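Local coordinates for arylsulfatase (Pseudoalteromonas sp. MB47, PDB 7AJ0), which probably hydrolyses sulfate esters of the algal polysaccharide fucoidan, working as a calcium-containing hexameric sulfatase, at residues A[234-244]-A[268-279]. Sequence-based numbering, arbitrary orientation.
Sequences IEDISMIDQVL and FSKIHNDNYPAP
Asp-241, on the first turn of helix 240-258, turns its carboxylate into the loop that leaves strand 262-267. Asp-241 OD2 is gripped by two donors of Lys-270. Lys-270 N, 3.3 Å from Asp-241 OD2, comes in on the syn lone pair. Lys-270 NZ closes a 3.0 Å salt bridge to Asp-241 OD2 on the anti lone pair. The lysine chain, extended until it bends at its last torsion (chi4 57°), wraps alongside this oxygen. Asp-241 OD1 receives a weak bond from Ser-269 N at 3.3 Å and lies at the edge of the Phe-268 ring, near its plane. At the other end Ile-234 CG1 lies over one face of the Tyr-276 ring, toward its rim, while Ile-234 CG2 touches Tyr-276 CD1 at 3.5 Å. Between these ends backbones come close: Ser-238 CA makes a CH...O contact of 3.3 Å with Tyr-276 O, and Ser-238 OG turns back to Glu-235 O (2.7 Å). Met-239 folds its bent chain to bring SD near Ala-278 CB and Pro-279 CD. One water joins Ile-237 O to Tyr-276 O; a second links Ser-238 O, Asp-241 N and Lys-270 NZ. Farther out, Gln-183 bonds Ser-269 OG, Glu-297 of helix 290-311 holds Ala-278 N and Gln-242 NE2, and Arg-193 of the second subunit makes a cation-pi contact with Tyr-276. The Lys-270 backbone is also hydrogen-bonded to the backbone of the calcium ligand Asp-60. The buried carboxylate, balanced by an ammonium group and backbone N-H groups, probably stays ionised and ties helix 240-258 to a loop beside the metal site, following a central-sheet strand of the alkaline-phosphatase-like sulfatase domain.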
loop_
_atom_site.group_PDB
_atom_site.type_symbol
_atom_site.label_atom_id
_atom_site.label_comp_id
_atom_site.label_asym_id
_atom_site.label_seq_id
_atom_site.Cartn_x
_atom_site.Cartn_y
_atom_site.Cartn_z
ATOM N N ILE A 234 16.013 11.362 37.323
ATOM C CA ILE A 234 15.328 12.294 36.433
ATOM C C ILE A 234 15.514 13.726 36.919
ATOM O O ILE A 234 15.652 14.658 36.119
ATOM C CB ILE A 234 13.835 11.929 36.320
ATOM C CG1 ILE A 234 13.644 10.716 35.405
ATOM C CG2 ILE A 234 13.028 13.121 35.810
ATOM C CD1 ILE A 234 13.849 9.383 36.093
ATOM N N GLU A 235 15.510 13.927 38.239
ATOM C CA GLU A 235 15.728 15.265 38.775
ATOM C C GLU A 235 17.078 15.816 38.331
ATOM O O GLU A 235 17.176 16.978 37.917
ATOM C CB GLU A 235 15.631 15.243 40.302
ATOM C CG GLU A 235 15.814 16.608 40.959
ATOM C CD GLU A 235 15.771 16.543 42.478
ATOM O OE1 GLU A 235 15.365 15.493 43.021
ATOM O OE2 GLU A 235 16.144 17.543 43.128
ATOM N N ASP A 236 18.127 14.992 38.403
ATOM C CA ASP A 236 19.449 15.435 37.975
ATOM C C ASP A 236 19.452 15.811 36.499
ATOM O O ASP A 236 19.877 16.910 36.126
ATOM C CB ASP A 236 20.485 14.341 38.240
ATOM C CG ASP A 236 20.660 14.042 39.715
ATOM O OD1 ASP A 236 20.433 14.953 40.541
ATOM O OD2 ASP A 236 21.027 12.894 40.047
ATOM N N ILE A 237 18.979 14.904 35.639
ATOM C CA ILE A 237 19.066 15.141 34.206
ATOM C C ILE A 237 18.130 16.255 33.758
ATOM O O ILE A 237 18.320 16.818 32.675
ATOM C CB ILE A 237 18.774 13.848 33.421
ATOM C CG1 ILE A 237 19.357 13.951 32.008
ATOM C CG2 ILE A 237 17.276 13.578 33.348
ATOM C CD1 ILE A 237 19.364 12.647 31.250
ATOM N N SER A 238 17.120 16.595 34.562
ATOM C CA SER A 238 16.220 17.678 34.185
ATOM C C SER A 238 16.919 19.032 34.205
ATOM O O SER A 238 16.451 19.969 33.549
ATOM C CB SER A 238 15.002 17.706 35.110
ATOM O OG SER A 238 15.334 18.213 36.390
ATOM N N MET A 239 18.027 19.151 34.932
ATOM C CA MET A 239 18.798 20.384 35.002
ATOM C C MET A 239 19.930 20.433 33.986
ATOM O O MET A 239 20.712 21.390 33.997
ATOM C CB MET A 239 19.385 20.548 36.410
ATOM C CG MET A 239 18.354 20.529 37.522
ATOM S SD MET A 239 17.175 21.889 37.406
ATOM C CE MET A 239 18.270 23.308 37.456
ATOM N N ILE A 240 20.020 19.440 33.099
ATOM C CA ILE A 240 21.208 19.280 32.265
ATOM C C ILE A 240 21.474 20.536 31.444
ATOM O O ILE A 240 22.615 21.005 31.361
ATOM C CB ILE A 240 21.056 18.027 31.381
ATOM C CG1 ILE A 240 22.397 17.632 30.762
ATOM C CG2 ILE A 240 20.019 18.251 30.283
ATOM C CD1 ILE A 240 22.362 16.280 30.076
ATOM N N ASP A 241 20.436 21.110 30.835
ATOM C CA ASP A 241 20.634 22.280 29.988
ATOM C C ASP A 241 20.769 23.571 30.785
ATOM O O ASP A 241 21.275 24.563 30.247
ATOM C CB ASP A 241 19.487 22.400 28.981
ATOM C CG ASP A 241 19.769 21.650 27.690
ATOM O OD1 ASP A 241 20.741 22.017 26.995
ATOM O OD2 ASP A 241 19.038 20.684 27.379
ATOM N N GLN A 242 20.330 23.584 32.045
ATOM C CA GLN A 242 20.627 24.718 32.914
ATOM C C GLN A 242 22.090 24.705 33.337
ATOM O O GLN A 242 22.725 25.762 33.447
ATOM C CB GLN A 242 19.720 24.693 34.144
ATOM C CG GLN A 242 18.235 24.771 33.831
ATOM C CD GLN A 242 17.846 26.067 33.147
ATOM O OE1 GLN A 242 18.067 27.155 33.679
ATOM N NE2 GLN A 242 17.267 25.955 31.955
ATOM N N VAL A 243 22.643 23.514 33.574
ATOM C CA VAL A 243 24.051 23.402 33.940
ATOM C C VAL A 243 24.939 23.790 32.767
ATOM O O VAL A 243 25.949 24.483 32.939
ATOM C CB VAL A 243 24.356 21.976 34.432
ATOM C CG1 VAL A 243 25.850 21.790 34.638
ATOM C CG2 VAL A 243 23.591 21.693 35.712
ATOM N N LEU A 244 24.584 23.347 31.559
ATOM C CA LEU A 244 25.352 23.732 30.380
ATOM C C LEU A 244 25.297 25.238 30.166
ATOM O O LEU A 244 26.311 25.868 29.849
ATOM C CB LEU A 244 24.825 22.999 29.148
ATOM C CG LEU A 244 24.941 21.475 29.169
ATOM C CD1 LEU A 244 24.190 20.869 27.994
ATOM C CD2 LEU A 244 26.396 21.046 29.148
ATOM N N PHE A 268 23.173 22.138 22.795
ATOM C CA PHE A 268 22.071 21.730 23.651
ATOM C C PHE A 268 21.929 20.213 23.653
ATOM O O PHE A 268 22.153 19.547 22.637
ATOM C CB PHE A 268 20.747 22.336 23.174
ATOM C CG PHE A 268 20.675 23.828 23.273
ATOM C CD1 PHE A 268 20.238 24.437 24.434
ATOM C CD2 PHE A 268 21.012 24.622 22.192
ATOM C CE1 PHE A 268 20.157 25.809 24.523
ATOM C CE2 PHE A 268 20.933 25.997 22.276
ATOM C CZ PHE A 268 20.503 26.589 23.443
ATOM N N SER A 269 21.541 19.664 24.805
ATOM C CA SER A 269 21.078 18.282 24.829
ATOM C C SER A 269 19.686 18.172 24.217
ATOM O O SER A 269 19.378 17.199 23.522
ATOM C CB SER A 269 21.069 17.743 26.256
ATOM O OG SER A 269 20.487 16.450 26.294
ATOM N N LYS A 270 18.832 19.158 24.468
ATOM C CA LYS A 270 17.512 19.185 23.852
ATOM C C LYS A 270 17.644 19.414 22.349
ATOM O O LYS A 270 18.604 20.033 21.885
ATOM C CB LYS A 270 16.660 20.276 24.493
ATOM C CG LYS A 270 16.240 19.955 25.915
ATOM C CD LYS A 270 15.925 21.214 26.706
ATOM C CE LYS A 270 15.477 20.871 28.122
ATOM N NZ LYS A 270 16.491 20.066 28.864
ATOM N N ILE A 271 16.670 18.913 21.574
ATOM C CA ILE A 271 15.475 18.247 22.062
ATOM C C ILE A 271 15.528 16.738 21.811
ATOM O O ILE A 271 14.538 16.126 21.409
ATOM C CB ILE A 271 14.204 18.835 21.393
ATOM C CG1 ILE A 271 14.303 18.730 19.867
ATOM C CG2 ILE A 271 14.008 20.286 21.803
ATOM C CD1 ILE A 271 13.019 19.079 19.152
ATOM N N HIS A 272 16.695 16.145 22.036
ATOM C CA HIS A 272 16.833 14.701 21.915
ATOM C C HIS A 272 15.996 14.002 22.981
ATOM O O HIS A 272 15.843 14.493 24.103
ATOM C CB HIS A 272 18.300 14.294 22.056
ATOM C CG HIS A 272 18.646 13.018 21.354
ATOM N ND1 HIS A 272 18.202 11.785 21.780
ATOM C CD2 HIS A 272 19.405 12.785 20.256
ATOM C CE1 HIS A 272 18.669 10.848 20.974
ATOM N NE2 HIS A 272 19.400 11.430 20.040
ATOM N N ASN A 273 15.446 12.847 22.623
ATOM C CA ASN A 273 14.714 12.044 23.598
ATOM C C ASN A 273 15.692 11.391 24.569
ATOM O O ASN A 273 16.849 11.133 24.229
ATOM C CB ASN A 273 13.883 10.974 22.891
ATOM C CG ASN A 273 14.703 9.755 22.510
ATOM O OD1 ASN A 273 15.554 9.815 21.623
ATOM N ND2 ASN A 273 14.442 8.636 23.175
ATOM N N ASP A 274 15.234 11.132 25.796
ATOM C CA ASP A 274 13.912 11.500 26.291
ATOM C C ASP A 274 13.988 12.883 26.928
ATOM O O ASP A 274 14.831 13.126 27.793
ATOM C CB ASP A 274 13.423 10.461 27.301
ATOM C CG ASP A 274 13.438 9.054 26.733
ATOM O OD1 ASP A 274 12.766 8.824 25.705
ATOM O OD2 ASP A 274 14.139 8.186 27.299
ATOM N N ASN A 275 13.111 13.787 26.500
ATOM C CA ASN A 275 13.177 15.173 26.939
ATOM C C ASN A 275 12.662 15.320 28.363
ATOM O O ASN A 275 11.554 14.879 28.683
ATOM C CB ASN A 275 12.373 16.073 26.001
ATOM C CG ASN A 275 13.145 16.452 24.764
ATOM O OD1 ASN A 275 14.057 17.278 24.819
ATOM N ND2 ASN A 275 12.790 15.851 23.635
ATOM N N TYR A 276 13.471 15.950 29.215
ATOM C CA TYR A 276 13.103 16.247 30.599
ATOM C C TYR A 276 13.498 17.686 30.897
ATOM O O TYR A 276 14.619 17.956 31.350
ATOM C CB TYR A 276 13.758 15.266 31.565
ATOM C CG TYR A 276 13.023 13.952 31.638
ATOM C CD1 TYR A 276 11.972 13.777 32.525
ATOM C CD2 TYR A 276 13.362 12.896 30.806
ATOM C CE1 TYR A 276 11.287 12.585 32.591
ATOM C CE2 TYR A 276 12.681 11.698 30.863
ATOM C CZ TYR A 276 11.644 11.548 31.757
ATOM O OH TYR A 276 10.962 10.357 31.819
ATOM N N PRO A 277 12.604 18.639 30.644
ATOM C CA PRO A 277 12.925 20.042 30.923
ATOM C C PRO A 277 13.061 20.302 32.415
ATOM O O PRO A 277 12.647 19.504 33.258
ATOM C CB PRO A 277 11.732 20.813 30.338
ATOM C CG PRO A 277 11.057 19.855 29.412
ATOM C CD PRO A 277 11.289 18.492 29.992
ATOM N N ALA A 278 13.652 21.449 32.734
ATOM C CA ALA A 278 13.762 21.850 34.127
ATOM C C ALA A 278 12.365 22.018 34.724
ATOM O O ALA A 278 11.416 22.359 34.012
ATOM C CB ALA A 278 14.549 23.150 34.249
ATOM N N PRO A 279 12.210 21.768 36.029
ATOM C CA PRO A 279 10.884 21.930 36.656
ATOM C C PRO A 279 10.212 23.260 36.361
ATOM O O PRO A 279 8.984 23.309 36.219
ATOM C CB PRO A 279 11.196 21.775 38.153
ATOM C CG PRO A 279 12.384 20.866 38.187
ATOM C CD PRO A 279 13.206 21.208 36.965
HETATM O O HOH W 1 17.013 16.586 30.467
HETATM O O HOH W 2 17.471 21.268 31.556
#